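Local coordinates for protein 3-hydroxyisobutyryl-CoA hydrolase (Mycobacterium thermoresistibile, PDB 4HDT) that probably hydrolyses 3-hydroxy-2-methylpropanoyl-CoA to 3-hydroxy-2-methylpropanoate and coenzyme A, and binds zinc, at residues 145-150 and 303-308; 162-167 and 228-233; 269-274 and 333-338. All coordinates share one frame; numbering follows the deposited sequence.

Contact 1: residues 145-150 and 303-308; sequences IGFIPD and HDLVEG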
loop_
_atom_site.group_PDB
_atom_site.type_symbol
_atom_site.label_atom_id
_atom_site.label_comp_id
_atom_site.label_asym_id
_atom_site.label_seq_id
_atom_site.Cartn_x
_atom_site.Cartn_y
_atom_site.Cartn_z
ATOM N N ILE A 145 9.097 -7.321 -6.853
ATOM C CA ILE A 145 9.740 -8.375 -6.033
ATOM C C ILE A 145 8.969 -9.690 -6.140
ATOM O O ILE A 145 9.080 -10.571 -5.264
ATOM C CB ILE A 145 9.934 -7.948 -4.548
ATOM C CG1 ILE A 145 8.624 -7.501 -3.872
ATOM C CG2 ILE A 145 11.008 -6.862 -4.442
ATOM C CD1 ILE A 145 8.639 -7.591 -2.347
ATOM N N GLY A 146 8.170 -9.862 -7.183
ATOM C CA GLY A 146 7.437 -11.104 -7.339
ATOM C C GLY A 146 6.265 -11.284 -6.403
ATOM O O GLY A 146 5.826 -12.425 -6.195
ATOM N N PHE A 147 5.749 -10.174 -5.895
ATOM C CA PHE A 147 4.652 -10.155 -4.911
ATOM C C PHE A 147 3.494 -9.401 -5.530
ATOM O O PHE A 147 3.592 -8.876 -6.691
ATOM C CB PHE A 147 5.179 -9.551 -3.585
ATOM C CG PHE A 147 4.287 -9.724 -2.379
ATOM C CD1 PHE A 147 3.889 -10.962 -1.929
ATOM C CD2 PHE A 147 3.949 -8.614 -1.613
ATOM C CE1 PHE A 147 3.137 -11.076 -0.760
ATOM C CE2 PHE A 147 3.220 -8.716 -0.436
ATOM C CZ PHE A 147 2.755 -9.938 -0.040
ATOM N N ILE A 148 2.369 -9.349 -4.817
ATOM C CA ILE A 148 1.129 -8.738 -5.297
ATOM C C ILE A 148 0.719 -7.701 -4.261
ATOM O O ILE A 148 0.794 -7.993 -3.059
ATOM C CB ILE A 148 0.036 -9.805 -5.523
ATOM C CG1 ILE A 148 0.452 -10.843 -6.602
ATOM C CG2 ILE A 148 -1.295 -9.167 -5.874
ATOM C CD1 ILE A 148 1.277 -12.006 -6.127
ATOM N N PRO A 149 0.240 -6.508 -4.691
ATOM C CA PRO A 149 -0.192 -5.493 -3.731
ATOM C C PRO A 149 -1.150 -6.064 -2.696
ATOM O O PRO A 149 -2.151 -6.716 -3.061
ATOM C CB PRO A 149 -0.874 -4.429 -4.597
ATOM C CG PRO A 149 -0.146 -4.548 -5.920
ATOM C CD PRO A 149 0.190 -6.006 -6.083
ATOM N N ASP A 150 -0.825 -5.833 -1.453
ATOM C CA ASP A 150 -1.629 -6.310 -0.320
ATOM C C ASP A 150 -2.011 -5.155 0.566
ATOM O O ASP A 150 -2.201 -4.079 0.112
ATOM C CB ASP A 150 -0.846 -7.432 0.406
ATOM C CG ASP A 150 0.447 -6.970 1.085
ATOM O OD1 ASP A 150 0.998 -5.886 0.692
ATOM O OD2 ASP A 150 0.897 -7.728 2.031
ATOM N N HIS A 303 8.676 -19.373 -6.598
ATOM C CA HIS A 303 10.029 -19.024 -6.977
ATOM C C HIS A 303 10.214 -17.506 -6.981
ATOM O O HIS A 303 11.210 -17.000 -6.507
ATOM C CB HIS A 303 10.317 -19.582 -8.374
ATOM C CG HIS A 303 11.586 -19.069 -8.991
ATOM N ND1 HIS A 303 11.669 -17.852 -9.631
ATOM C CD2 HIS A 303 12.816 -19.630 -9.082
ATOM C CE1 HIS A 303 12.899 -17.689 -10.092
ATOM N NE2 HIS A 303 13.614 -18.748 -9.765
ATOM N N ASP A 304 9.261 -16.771 -7.552
ATOM C CA ASP A 304 9.527 -15.370 -7.802
ATOM C C ASP A 304 9.571 -14.491 -6.558
ATOM O O ASP A 304 10.247 -13.487 -6.543
ATOM C CB ASP A 304 8.546 -14.787 -8.821
ATOM C CG ASP A 304 8.916 -15.130 -10.259
ATOM O OD1 ASP A 304 9.857 -15.943 -10.474
ATOM O OD2 ASP A 304 8.278 -14.578 -11.182
ATOM N N LEU A 305 8.823 -14.824 -5.510
ATOM C CA LEU A 305 8.905 -14.022 -4.297
ATOM C C LEU A 305 10.330 -14.037 -3.731
ATOM O O LEU A 305 10.904 -12.991 -3.430
ATOM C CB LEU A 305 7.903 -14.487 -3.244
ATOM C CG LEU A 305 7.909 -13.633 -1.979
ATOM C CD1 LEU A 305 7.532 -12.188 -2.236
ATOM C CD2 LEU A 305 7.042 -14.269 -0.911
ATOM N N VAL A 306 10.933 -15.213 -3.640
ATOM C CA VAL A 306 12.293 -15.338 -3.102
ATOM C C VAL A 306 13.319 -14.669 -4.027
ATOM O O VAL A 306 14.181 -13.899 -3.584
ATOM C CB VAL A 306 12.600 -16.831 -2.834
ATOM C CG1 VAL A 306 14.072 -17.053 -2.517
ATOM C CG2 VAL A 306 11.698 -17.334 -1.717
ATOM N N GLU A 307 13.207 -14.954 -5.319
ATOM C CA GLU A 307 14.097 -14.403 -6.322
ATOM C C GLU A 307 13.971 -12.883 -6.348
ATOM O O GLU A 307 14.980 -12.163 -6.439
ATOM C CB GLU A 307 13.784 -15.033 -7.679
ATOM C CG GLU A 307 14.563 -14.452 -8.854
ATOM C CD GLU A 307 16.057 -14.627 -8.803
ATOM O OE1 GLU A 307 16.608 -15.257 -7.891
ATOM O OE2 GLU A 307 16.731 -14.143 -9.720
ATOM N N GLY A 308 12.720 -12.390 -6.327
ATOM C CA GLY A 308 12.469 -10.951 -6.354
ATOM C C GLY A 308 13.070 -10.212 -5.177
ATOM O O GLY A 308 13.774 -9.209 -5.332
#
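OD1 of D304 is gripped by two donors. In one bond ND1 of H303 is 2.8 Å from OD1 of D304, which lies almost in the plane of the imidazole and receives the proton on its anti lone pair. The other donor is the backbone N of R323. OD2 bonds to the hydroxyl of S265, so hydrogen bonds hold both carboxylate oxygens and aspartate suits the spot. Beside these bonds the contact is made largely by backbone. CA of I145 lies 3.8 Å from CA of G308, where a CB would clash with O of I145. G146 has a positive phi (74°), which glycine adopts easily, and a CB there would run into O of D304. In this crotonase-like protein the loop between strand 137-139 and helix 153-158 is thus laid against helix 303-313. O of I145 receives CA-H...O contacts from L305 and G308, each CA 3.6 Å from it. CG2 of I145 lies 3.7 Å from O of G308, with CG1 in the crowded position between N and the carbonyl carbon (chi1 55°). L305 and F147 run side by side; CD1 of L305 touches CB of F147 at 3.8 Å, and S299 packs against both.

Contact 2: residues 162-167 and 228-233; sequences GKLGLH and SWIDEC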
loop_
_atom_site.group_PDB
_atom_site.type_symbol
_atom_site.label_atom_id
_atom_site.label_comp_id
_atom_site.label_asym_id
_atom_site.label_seq_id
_atom_site.Cartn_x
_atom_site.Cartn_y
_atom_site.Cartn_z
ATOM N N GLY A 162 -11.060 5.332 -13.515
ATOM C CA GLY A 162 -10.611 4.756 -14.776
ATOM C C GLY A 162 -9.812 3.493 -14.550
ATOM O O GLY A 162 -10.176 2.659 -13.726
ATOM N N LYS A 163 -8.693 3.375 -15.270
ATOM C CA LYS A 163 -7.736 2.286 -15.083
ATOM C C LYS A 163 -6.473 2.775 -14.384
ATOM O O LYS A 163 -5.453 2.106 -14.453
ATOM C CB LYS A 163 -7.372 1.654 -16.429
ATOM C CG LYS A 163 -8.564 1.133 -17.215
ATOM C CD LYS A 163 -9.329 0.085 -16.439
ATOM C CE LYS A 163 -10.546 -0.406 -17.196
ATOM N NZ LYS A 163 -11.403 -1.184 -16.279
ATOM N N LEU A 164 -6.522 3.941 -13.744
ATOM C CA LEU A 164 -5.346 4.441 -13.039
ATOM C C LEU A 164 -4.792 3.442 -12.016
ATOM O O LEU A 164 -3.569 3.329 -11.835
ATOM C CB LEU A 164 -5.652 5.767 -12.351
ATOM C CG LEU A 164 -5.929 7.019 -13.220
ATOM C CD1 LEU A 164 -6.074 8.235 -12.337
ATOM C CD2 LEU A 164 -4.934 7.268 -14.306
ATOM N N GLY A 165 -5.695 2.729 -11.354
ATOM C CA GLY A 165 -5.270 1.702 -10.387
ATOM C C GLY A 165 -4.474 0.567 -11.015
ATOM O O GLY A 165 -3.457 0.079 -10.438
ATOM N N LEU A 166 -4.894 0.092 -12.190
ATOM C CA LEU A 166 -4.121 -0.965 -12.877
ATOM C C LEU A 166 -2.760 -0.471 -13.284
ATOM O O LEU A 166 -1.753 -1.189 -13.203
ATOM C CB LEU A 166 -4.846 -1.486 -14.142
ATOM C CG LEU A 166 -6.091 -2.230 -13.894
ATOM C CD1 LEU A 166 -6.671 -2.717 -15.231
ATOM C CD2 LEU A 166 -5.841 -3.407 -13.004
ATOM N N HIS A 167 -2.707 0.758 -13.790
ATOM C CA HIS A 167 -1.427 1.348 -14.123
ATOM C C HIS A 167 -0.478 1.352 -12.911
ATOM O O HIS A 167 0.667 0.926 -13.028
ATOM C CB HIS A 167 -1.650 2.740 -14.721
ATOM C CG HIS A 167 -0.402 3.524 -14.916
ATOM N ND1 HIS A 167 0.465 3.304 -15.970
ATOM C CD2 HIS A 167 0.157 4.508 -14.171
ATOM C CE1 HIS A 167 1.476 4.138 -15.886
ATOM N NE2 HIS A 167 1.331 4.863 -14.792
ATOM N N SER A 228 -6.123 9.470 -20.380
ATOM C CA SER A 228 -6.618 9.126 -21.694
ATOM C C SER A 228 -5.957 7.844 -22.203
ATOM O O SER A 228 -6.649 6.897 -22.594
ATOM C CB SER A 228 -6.345 10.267 -22.683
ATOM O OG SER A 228 -4.967 10.664 -22.647
ATOM N N TRP A 229 -4.622 7.802 -22.185
ATOM C CA TRP A 229 -3.895 6.639 -22.743
ATOM C C TRP A 229 -3.862 5.460 -21.765
ATOM O O TRP A 229 -3.812 4.296 -22.176
ATOM C CB TRP A 229 -2.475 6.978 -23.247
ATOM C CG TRP A 229 -1.477 7.483 -22.232
ATOM C CD1 TRP A 229 -1.129 8.775 -22.024
ATOM C CD2 TRP A 229 -0.704 6.710 -21.307
ATOM N NE1 TRP A 229 -0.214 8.878 -21.042
ATOM C CE2 TRP A 229 0.092 7.622 -20.583
ATOM C CE3 TRP A 229 -0.561 5.345 -21.044
ATOM C CZ2 TRP A 229 0.980 7.211 -19.601
ATOM C CZ3 TRP A 229 0.311 4.951 -20.076
ATOM C CH2 TRP A 229 1.075 5.874 -19.364
ATOM N N ILE A 230 -3.906 5.754 -20.473
ATOM C CA ILE A 230 -4.073 4.695 -19.475
ATOM C C ILE A 230 -5.389 3.953 -19.706
ATOM O O ILE A 230 -5.398 2.746 -19.840
ATOM C CB ILE A 230 -3.947 5.260 -18.041
ATOM C CG1 ILE A 230 -2.502 5.666 -17.770
ATOM C CG2 ILE A 230 -4.362 4.204 -17.020
ATOM C CD1 ILE A 230 -2.284 6.535 -16.533
ATOM N N ASP A 231 -6.493 4.687 -19.797
ATOM C CA ASP A 231 -7.800 4.054 -20.015
ATOM C C ASP A 231 -7.857 3.343 -21.377
ATOM O O ASP A 231 -8.494 2.295 -21.499
ATOM C CB ASP A 231 -8.904 5.099 -19.937
ATOM C CG ASP A 231 -9.197 5.541 -18.533
ATOM O OD1 ASP A 231 -8.499 5.111 -17.574
ATOM O OD2 ASP A 231 -10.163 6.336 -18.380
ATOM N N GLU A 232 -7.175 3.893 -22.382
ATOM C CA GLU A 232 -7.084 3.283 -23.702
ATOM C C GLU A 232 -6.398 1.932 -23.659
ATOM O O GLU A 232 -6.802 1.004 -24.324
ATOM C CB GLU A 232 -6.266 4.202 -24.628
ATOM C CG GLU A 232 -5.920 3.682 -26.033
ATOM C CD GLU A 232 -4.990 4.606 -26.812
ATOM O OE1 GLU A 232 -4.679 5.693 -26.264
ATOM O OE2 GLU A 232 -4.611 4.276 -27.971
ATOM N N CYS A 233 -5.303 1.870 -22.926
ATOM C CA CYS A 233 -4.383 0.761 -23.055
ATOM C C CYS A 233 -4.590 -0.307 -22.012
ATOM O O CYS A 233 -4.240 -1.471 -22.260
ATOM C CB CYS A 233 -2.925 1.262 -23.021
ATOM S SG CYS A 233 -2.509 2.290 -24.454
#
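I230 points from helix 227-233 toward 162-167, and its branches divide the work. With CG1 anti to the carbonyl carbon, CD1 is carried over one face of the H167 imidazole, 4.0 Å from the ring centroid, a CH-pi contact. The same methyl meets CD2 of L164 at 3.5 Å, the leucine and isoleucine side chains crossing at about a right angle, while CG2, anti to the backbone N, sits 3.5 Å from O of K163. A beta-branched residue thus serves ring, aliphatic chain and backbone at once. H167 reaches across because its CG is anti to the backbone N, and Y234 OH is hydrogen-bonded to its ND1. W229 adopts the crowded rotamer, CG between N and the carbonyl carbon (chi1 62°), which directs the indole edge toward the H167 face in an offset edge-to-face pair. Helix 227-233 is joined in this way to the first turn of helix 164-171 within the crotonase-like chain. At the N-cap, N of K163 is 2.9 Å from OD1 of D231; the bond is nearly straight (164°), and the N-H comes from above the carboxylate plane. K163 starts toward D231 but bends at chi2 (-59°), and its amine leads away. D231 keeps CG beside its backbone N, and its OD2 pairs with R227. A CB on G162 would collide with OD1 of D231, so glycine suits the place.

Contact 3: residues 269-274 and 333-338; sequences LSVTLE and ADVEAY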
loop_
_atom_site.group_PDB
_atom_site.type_symbol
_atom_site.label_atom_id
_atom_site.label_comp_id
_atom_site.label_asym_id
_atom_site.label_seq_id
_atom_site.Cartn_x
_atom_site.Cartn_y
_atom_site.Cartn_z
ATOM N N LEU A 269 2.559 -10.072 -12.065
ATOM C CA LEU A 269 1.782 -9.167 -12.924
ATOM C C LEU A 269 0.418 -9.772 -13.192
ATOM O O LEU A 269 -0.592 -9.082 -13.062
ATOM C CB LEU A 269 2.463 -8.920 -14.280
ATOM C CG LEU A 269 3.649 -7.962 -14.226
ATOM C CD1 LEU A 269 4.504 -8.136 -15.495
ATOM C CD2 LEU A 269 3.232 -6.514 -13.951
ATOM N N SER A 270 0.412 -11.053 -13.550
ATOM C CA SER A 270 -0.819 -11.753 -13.944
ATOM C C SER A 270 -1.768 -11.874 -12.760
ATOM O O SER A 270 -2.978 -11.700 -12.891
ATOM C CB SER A 270 -0.490 -13.121 -14.524
ATOM O OG SER A 270 0.423 -13.017 -15.615
ATOM N N VAL A 271 -1.214 -12.185 -11.609
ATOM C CA VAL A 271 -2.041 -12.340 -10.418
ATOM C C VAL A 271 -2.550 -10.963 -9.969
ATOM O O VAL A 271 -3.685 -10.828 -9.487
ATOM C CB VAL A 271 -1.301 -13.085 -9.312
ATOM C CG1 VAL A 271 -2.136 -13.141 -8.047
ATOM C CG2 VAL A 271 -0.911 -14.504 -9.747
ATOM N N THR A 272 -1.718 -9.933 -10.118
ATOM C CA THR A 272 -2.097 -8.566 -9.799
ATOM C C THR A 272 -3.279 -8.083 -10.647
ATOM O O THR A 272 -4.247 -7.522 -10.122
ATOM C CB THR A 272 -0.895 -7.620 -9.879
ATOM O OG1 THR A 272 0.033 -8.002 -8.855
ATOM C CG2 THR A 272 -1.320 -6.180 -9.625
ATOM N N LEU A 273 -3.204 -8.318 -11.951
ATOM C CA LEU A 273 -4.319 -7.965 -12.817
ATOM C C LEU A 273 -5.610 -8.662 -12.375
ATOM O O LEU A 273 -6.667 -8.019 -12.241
ATOM C CB LEU A 273 -3.996 -8.272 -14.277
ATOM C CG LEU A 273 -5.086 -7.950 -15.319
ATOM C CD1 LEU A 273 -5.456 -6.475 -15.222
ATOM C CD2 LEU A 273 -4.578 -8.305 -16.716
ATOM N N GLU A 274 -5.515 -9.944 -12.090
ATOM C CA GLU A 274 -6.698 -10.707 -11.665
ATOM C C GLU A 274 -7.194 -10.236 -10.292
ATOM O O GLU A 274 -8.412 -10.156 -10.070
ATOM C CB GLU A 274 -6.405 -12.195 -11.656
ATOM C CG GLU A 274 -7.587 -13.076 -11.326
ATOM C CD GLU A 274 -8.645 -13.151 -12.413
ATOM O OE1 GLU A 274 -8.403 -12.808 -13.607
ATOM O OE2 GLU A 274 -9.769 -13.546 -12.045
ATOM N N ALA A 333 -4.381 -21.710 -14.895
ATOM C CA ALA A 333 -4.283 -22.472 -13.642
ATOM C C ALA A 333 -3.199 -21.914 -12.740
ATOM O O ALA A 333 -3.355 -21.925 -11.530
ATOM C CB ALA A 333 -4.021 -23.951 -13.901
ATOM N N ASP A 334 -2.086 -21.470 -13.328
ATOM C CA ASP A 334 -1.013 -20.848 -12.545
ATOM C C ASP A 334 -1.557 -19.648 -11.744
ATOM O O ASP A 334 -1.243 -19.484 -10.559
ATOM C CB ASP A 334 0.129 -20.333 -13.427
ATOM C CG ASP A 334 0.970 -21.442 -14.057
ATOM O OD1 ASP A 334 1.024 -22.584 -13.542
ATOM O OD2 ASP A 334 1.592 -21.143 -15.098
ATOM N N VAL A 335 -2.342 -18.801 -12.410
ATOM C CA VAL A 335 -2.966 -17.632 -11.752
ATOM C C VAL A 335 -3.994 -18.079 -10.730
ATOM O O VAL A 335 -3.986 -17.630 -9.566
ATOM C CB VAL A 335 -3.640 -16.690 -12.792
ATOM C CG1 VAL A 335 -4.466 -15.598 -12.111
ATOM C CG2 VAL A 335 -2.596 -16.103 -13.718
ATOM N N GLU A 336 -4.857 -19.012 -11.135
ATOM C CA GLU A 336 -5.906 -19.489 -10.240
ATOM C C GLU A 336 -5.358 -20.076 -8.954
ATOM O O GLU A 336 -5.995 -19.958 -7.897
ATOM C CB GLU A 336 -6.824 -20.490 -10.978
ATOM C CG GLU A 336 -7.878 -21.170 -10.138
ATOM C CD GLU A 336 -8.913 -20.231 -9.525
ATOM O OE1 GLU A 336 -9.119 -19.106 -10.020
ATOM O OE2 GLU A 336 -9.533 -20.647 -8.523
ATOM N N ALA A 337 -4.179 -20.676 -9.019
ATOM C CA ALA A 337 -3.544 -21.271 -7.813
ATOM C C ALA A 337 -3.330 -20.260 -6.681
ATOM O O ALA A 337 -3.333 -20.632 -5.520
ATOM C CB ALA A 337 -2.222 -21.909 -8.189
ATOM N N TYR A 338 -3.166 -18.983 -7.000
ATOM C CA TYR A 338 -2.940 -17.974 -5.970
ATOM C C TYR A 338 -4.187 -17.632 -5.175
ATOM O O TYR A 338 -4.098 -17.045 -4.106
ATOM C CB TYR A 338 -2.351 -16.707 -6.558
ATOM C CG TYR A 338 -0.870 -16.773 -6.860
ATOM C CD1 TYR A 338 -0.389 -17.496 -7.946
ATOM C CD2 TYR A 338 0.021 -16.029 -6.116
ATOM C CE1 TYR A 338 0.976 -17.528 -8.242
ATOM C CE2 TYR A 338 1.379 -16.015 -6.413
ATOM C CZ TYR A 338 1.854 -16.765 -7.471
ATOM O OH TYR A 338 3.195 -16.722 -7.760
#
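V271 and V335 carry this contact, and no hydrogen bond crosses it. CG2 of V271 stands over one face of the Y338 ring, 3.7 Å from its centroid, in a CH-pi contact offset toward the rim, where CD1 of Y338 is 3.5 Å from that methyl. The second methyl, CG1 of V271, rests 3.9 Å from CB of Y338, so the valine straddles the root and the ring of the tyrosine, whose side chain it crosses at about a right angle. V335 splits its branches too: CG2 touches CB of S270 at 3.7 Å, while CG1, anti to the backbone N (chi1 171°), lies 3.9 Å from CB of E274. Short, forked valines suit helices this close, with CA of V271 and CA of V335 5.5 Å apart, and the small S270 leaves room for the approach.

Around this apolar patch a second shell holds the polar ends of S270 and E274. The hydroxyl of S270 is hydrogen-bonded to O of P266 in its own helix, leaving its CB to meet V335. E274 bends at chi2 (71°), and its OE2 forms a salt bridge with R278. This arginine also pairs with E336, so one cation probably offsets the repulsion between two carboxylates; OE2 of E274 and OE1 of E336 are 6.0 Å apart. A298 and S299 of helix 285-299 pack against Y338, and V295 against V271. The arrangement is apolar packing of helix 332-336 and Y338 on helix 266-279, within the helical C-terminal part of this crotonase-like protein.

How the contacts relate
Helix 266-279 ties the three contacts together. Contacts 1 and 3 are neighbours, their centres 12 Å apart: I148 and P149 of the loop 145-150 pack on V271 and T272, and I148 also reaches Y338. Contact 2 lies farther off, about 24 Å from contact 1 and 20 Å from contact 3 between centres, yet L166 of helix 164-171 touches L273 of the same helix. In sequence, both segments of contact 2 fall between those of contact 1, contacts 1 and 3 interleave, and contact 3 opens after contact 2 has closed. Largely helical later segments are thereby fastened onto earlier parts of the crotonase-like chain.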